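Local coordinates for protein SusD homolog (Bacteroides thetaiotaomicron VPI-5482, PDB 3FDH) that probably binds glycans at the bacterial cell surface, as a SusD/RagB-family outer-membrane lipoprotein, at residues A[149-154]-A[474-479]; A[464-469]-A[484-489]. All coordinates share one frame; numbering follows the deposited sequence.

Contact 1: A[149-154]-A[474-479]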
# COMPACT_ATOMS: atom_id res chain seq x y z
N PRO A 149 21.64 -3.13 -17.71
CA PRO A 149 20.79 -4.28 -17.42
C PRO A 149 19.62 -4.44 -18.34
O PRO A 149 18.99 -3.47 -18.77
CB PRO A 149 20.29 -4.00 -16.01
CG PRO A 149 21.35 -3.22 -15.40
CD PRO A 149 21.94 -2.37 -16.49
N LYS A 150 19.35 -5.70 -18.65
CA LYS A 150 18.22 -6.03 -19.49
C LYS A 150 16.98 -5.86 -18.67
O LYS A 150 16.99 -5.90 -17.45
CB LYS A 150 18.26 -7.47 -20.01
CG LYS A 150 17.98 -8.55 -18.97
CD LYS A 150 18.02 -9.94 -19.59
CE LYS A 150 17.53 -11.04 -18.65
NZ LYS A 150 16.04 -10.99 -18.38
N MSE A 151 15.89 -5.67 -19.39
CA MSE A 151 14.61 -5.67 -18.75
C MSE A 151 14.14 -7.12 -18.61
O MSE A 151 14.28 -7.95 -19.49
CB MSE A 151 13.62 -4.79 -19.50
CG MSE A 151 13.86 -3.25 -19.30
SE MSE A 151 12.70 -2.46 -20.51
CE MSE A 151 11.11 -2.53 -19.37
N ASP A 152 13.69 -7.44 -17.41
CA ASP A 152 13.10 -8.75 -17.09
C ASP A 152 11.62 -8.56 -17.31
O ASP A 152 11.08 -7.46 -17.14
CB ASP A 152 13.25 -9.12 -15.60
CG ASP A 152 14.66 -9.50 -15.20
OD1 ASP A 152 15.58 -9.49 -16.05
OD2 ASP A 152 14.83 -9.79 -14.00
N THR A 153 10.94 -9.65 -17.66
CA THR A 153 9.49 -9.60 -17.78
C THR A 153 8.97 -9.57 -16.38
O THR A 153 9.64 -10.00 -15.45
CB THR A 153 8.88 -10.82 -18.47
OG1 THR A 153 9.12 -11.99 -17.67
CG2 THR A 153 9.43 -10.97 -19.89
N GLN A 154 7.75 -9.07 -16.24
CA GLN A 154 7.13 -8.98 -14.92
C GLN A 154 7.01 -10.37 -14.34
O GLN A 154 7.13 -10.60 -13.12
CB GLN A 154 5.75 -8.32 -14.99
CG GLN A 154 5.22 -7.86 -13.65
CD GLN A 154 3.77 -7.63 -13.67
OE1 GLN A 154 3.00 -8.47 -14.16
NE2 GLN A 154 3.35 -6.49 -13.09
N ASN A 474 19.48 3.76 -20.02
CA ASN A 474 19.15 2.42 -20.53
C ASN A 474 18.29 2.45 -21.81
O ASN A 474 17.11 2.71 -21.75
CB ASN A 474 18.45 1.63 -19.42
CG ASN A 474 18.38 0.13 -19.70
OD1 ASN A 474 18.04 -0.30 -20.80
ND2 ASN A 474 18.69 -0.67 -18.69
N PRO A 475 18.91 2.17 -22.98
CA PRO A 475 18.15 2.26 -24.22
C PRO A 475 16.92 1.39 -24.28
O PRO A 475 15.96 1.70 -25.00
CB PRO A 475 19.16 1.81 -25.28
CG PRO A 475 20.50 2.03 -24.66
CD PRO A 475 20.32 1.83 -23.19
N GLU A 476 16.94 0.33 -23.48
CA GLU A 476 15.84 -0.64 -23.47
C GLU A 476 14.67 -0.05 -22.72
O GLU A 476 13.51 -0.14 -23.14
CB GLU A 476 16.30 -1.94 -22.81
CG GLU A 476 15.35 -3.09 -23.02
CD GLU A 476 16.00 -4.44 -22.71
OE1 GLU A 476 17.25 -4.51 -22.60
OE2 GLU A 476 15.26 -5.43 -22.64
N VAL A 477 15.01 0.64 -21.65
CA VAL A 477 14.00 1.27 -20.80
C VAL A 477 13.49 2.50 -21.56
O VAL A 477 12.31 2.83 -21.52
CB VAL A 477 14.56 1.63 -19.42
CG1 VAL A 477 13.49 2.34 -18.58
CG2 VAL A 477 15.03 0.37 -18.68
N LYS A 478 14.40 3.16 -22.26
CA LYS A 478 14.01 4.34 -23.03
C LYS A 478 12.99 3.92 -24.08
O LYS A 478 11.95 4.55 -24.26
CB LYS A 478 15.20 4.99 -23.73
CG LYS A 478 14.83 6.24 -24.53
CD LYS A 478 16.02 6.78 -25.32
CE LYS A 478 15.71 8.18 -25.86
NZ LYS A 478 16.70 8.67 -26.88
N ALA A 479 13.29 2.81 -24.74
CA ALA A 479 12.41 2.33 -25.79
C ALA A 479 11.04 1.96 -25.22
O ALA A 479 10.01 2.28 -25.83
CB ALA A 479 13.03 1.13 -26.53
O HOH W 1 15.07 -7.95 -22.02
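The flat carboxamide of Asn474 meets Pro149 O at its amino end, in the amide plane, and the start of helix 475-481 at its oxygen, which makes Asn474 both the N-cap of that helix and its link to the residues leading into the short strand 151-152. ND2 donates to Pro149 O at 2.8 Å, nearly straight at 165° and in the plane of both groups. On the oxygen, Glu476 N reaches OD1 in the carbonyl plane at 3.0 Å, whereas Val477 N comes from above that plane at 3.3 Å. CG stands anti to the backbone N (chi1 -165°), beside the carbonyl carbon. An alanine here would probably leave Pro149 O without its donor and Glu476 N without its capping acceptor. In the first turn of the helix, the extended Glu476 side chain slides past selenomethionine Met151 in the opposite direction. Its carboxylate accepts a weak bond from Met151 N to OE2, and a water donates hydrogen bonds both to OE2 and to Met151 O, a second tie to the same residue. Beside this polar seam, Met151 CG packs at 3.9 Å against Val477 CG2, the two side chains crossing at about a right angle, while Pro131 of the neighbouring strand 130-131 touches Pro149, Met151 and Val477. Farther along the selenomethionine, Met151 SE lies 3.7 Å from Glu476 CG.

Contact 2: A[464-469]-A[484-489]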
# COMPACT_ATOMS: atom_id res chain seq x y z
N TYR A 464 2.83 3.03 -13.55
CA TYR A 464 3.66 4.24 -13.34
C TYR A 464 4.71 4.28 -14.44
O TYR A 464 5.25 3.24 -14.82
CB TYR A 464 4.38 4.23 -12.01
CG TYR A 464 3.43 4.48 -10.84
CD1 TYR A 464 2.09 4.32 -11.02
CD2 TYR A 464 3.91 4.85 -9.61
CE1 TYR A 464 1.21 4.51 -9.95
CE2 TYR A 464 3.07 5.04 -8.58
CZ TYR A 464 1.75 4.89 -8.74
OH TYR A 464 0.96 5.10 -7.61
N PRO A 465 5.07 5.50 -14.90
CA PRO A 465 6.11 5.56 -15.91
C PRO A 465 7.52 5.30 -15.36
O PRO A 465 7.85 5.62 -14.20
CB PRO A 465 6.01 7.02 -16.41
CG PRO A 465 5.44 7.78 -15.25
CD PRO A 465 4.45 6.83 -14.66
N TYR A 466 8.34 4.71 -16.20
CA TYR A 466 9.74 4.44 -15.85
C TYR A 466 10.49 5.73 -15.52
O TYR A 466 10.23 6.82 -16.09
CB TYR A 466 10.49 3.73 -16.99
CG TYR A 466 9.92 2.38 -17.41
CD1 TYR A 466 10.03 1.27 -16.58
CD2 TYR A 466 9.27 2.22 -18.63
CE1 TYR A 466 9.49 0.02 -16.95
CE2 TYR A 466 8.75 0.97 -19.02
CZ TYR A 466 8.87 -0.12 -18.19
OH TYR A 466 8.35 -1.33 -18.57
N GLY A 467 11.46 5.59 -14.62
CA GLY A 467 12.27 6.72 -14.16
C GLY A 467 13.17 7.21 -15.24
O GLY A 467 13.76 6.43 -15.98
N ASN A 468 13.29 8.52 -15.33
CA ASN A 468 14.10 9.14 -16.39
C ASN A 468 15.57 8.85 -16.21
O ASN A 468 16.37 9.00 -17.13
CB ASN A 468 13.85 10.66 -16.56
CG ASN A 468 14.26 11.47 -15.35
OD1 ASN A 468 13.60 11.46 -14.34
ND2 ASN A 468 15.35 12.22 -15.47
N SER A 469 15.93 8.42 -15.01
CA SER A 469 17.31 8.10 -14.75
C SER A 469 17.69 6.94 -15.63
O SER A 469 18.80 6.85 -16.10
CB SER A 469 17.55 7.73 -13.30
OG SER A 469 17.65 8.93 -12.53
N GLY A 484 5.51 8.00 -23.10
CA GLY A 484 4.78 7.77 -21.84
C GLY A 484 3.29 7.50 -21.96
O GLY A 484 2.63 7.19 -20.97
N ASP A 485 2.75 7.63 -23.17
CA ASP A 485 1.29 7.44 -23.34
C ASP A 485 0.88 6.02 -22.99
O ASP A 485 -0.25 5.73 -22.63
CB ASP A 485 0.84 7.76 -24.77
CG ASP A 485 0.87 9.23 -25.08
OD1 ASP A 485 0.92 10.08 -24.16
OD2 ASP A 485 0.84 9.55 -26.29
N TYR A 486 1.85 5.13 -23.05
CA TYR A 486 1.63 3.68 -22.80
C TYR A 486 1.10 3.42 -21.39
O TYR A 486 0.44 2.42 -21.11
CB TYR A 486 2.92 2.87 -23.08
CG TYR A 486 3.89 2.96 -21.93
CD1 TYR A 486 4.62 4.12 -21.67
CD2 TYR A 486 4.02 1.89 -21.04
CE1 TYR A 486 5.47 4.21 -20.55
CE2 TYR A 486 4.88 1.97 -19.95
CZ TYR A 486 5.59 3.12 -19.70
OH TYR A 486 6.41 3.17 -18.57
N VAL A 487 1.31 4.37 -20.49
CA VAL A 487 0.88 4.17 -19.10
C VAL A 487 -0.64 4.07 -19.06
O VAL A 487 -1.22 3.51 -18.13
CB VAL A 487 1.41 5.27 -18.12
CG1 VAL A 487 2.96 5.42 -18.22
CG2 VAL A 487 0.73 6.57 -18.37
N TYR A 488 -1.28 4.56 -20.10
CA TYR A 488 -2.73 4.57 -20.13
C TYR A 488 -3.32 3.47 -20.99
O TYR A 488 -4.53 3.25 -20.94
CB TYR A 488 -3.27 5.90 -20.65
CG TYR A 488 -2.90 7.12 -19.84
CD1 TYR A 488 -3.33 7.25 -18.56
CD2 TYR A 488 -2.15 8.15 -20.38
CE1 TYR A 488 -3.02 8.39 -17.79
CE2 TYR A 488 -1.83 9.28 -19.65
CZ TYR A 488 -2.27 9.39 -18.35
OH TYR A 488 -1.98 10.53 -17.61
N SER A 489 -2.49 2.84 -21.82
CA SER A 489 -2.97 1.81 -22.74
C SER A 489 -2.39 0.39 -22.54
O SER A 489 -2.95 -0.57 -23.00
CB SER A 489 -2.64 2.22 -24.16
OG SER A 489 -1.25 2.37 -24.29
O HOH W 2 5.83 1.35 -16.57
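Tyr486 OH is held by two partners, a water and Tyr466 N: it donates to the water at 2.8 Å and accepts a weak bond from Tyr466 N at 3.4 Å. The same water donates a hydrogen bond to Tyr464 O at 2.6 Å, so the phenol is tied to the backbone of 464-466 both directly and through solvent. This water also sits over the centre of the Tyr466 ring, 3.7 Å above its plane. The phenol oxygen of Tyr486 is close to that ring as well, making an oblique approach in which OH lies 3.0 Å from Tyr466 CD2. Although the two ring planes are within 12° of each other, they are slid so far apart that they barely overlap, and the side chains cross at about a right angle. Next in the chain, Val487 CG1 lies 3.6 Å above one face of Tyr486, offset toward the rim, and meets Pro465 CB at 3.9 Å. Tyr466 OH bonds to Asp129 O beyond the contact, while Tyr481 of helix 475-481 touches both Pro465 and Tyr486. This buried packing of two tyrosines with Pro465 and Val487 thus joins the loops that flank two short helices near the C terminus, consistent with the SusD-like fold, in which loops pack on a TPR-like helical scaffold.

Overall arrangement
After its first helices the chain passes through helix 106-127 and strand 130-131, which pairs antiparallel with 151-152, the strand of contact 1. Some 320 residues later, after the bulk of the helical body, helix 475-481 returns to that strand, so contact 1 closes a very long loop. Contact 2 closes a short one of 14 intervening residues, spanning helices 468-473 and 475-481. Because 464-469 precedes 474-479 and 484-489 follows it, the two contacts cross along the chain rather than nest. Their centres are about 13 Å apart, and Tyr466 joins them, touching Met151 and Val477. Together they tie the C-terminal end to the early strand pair.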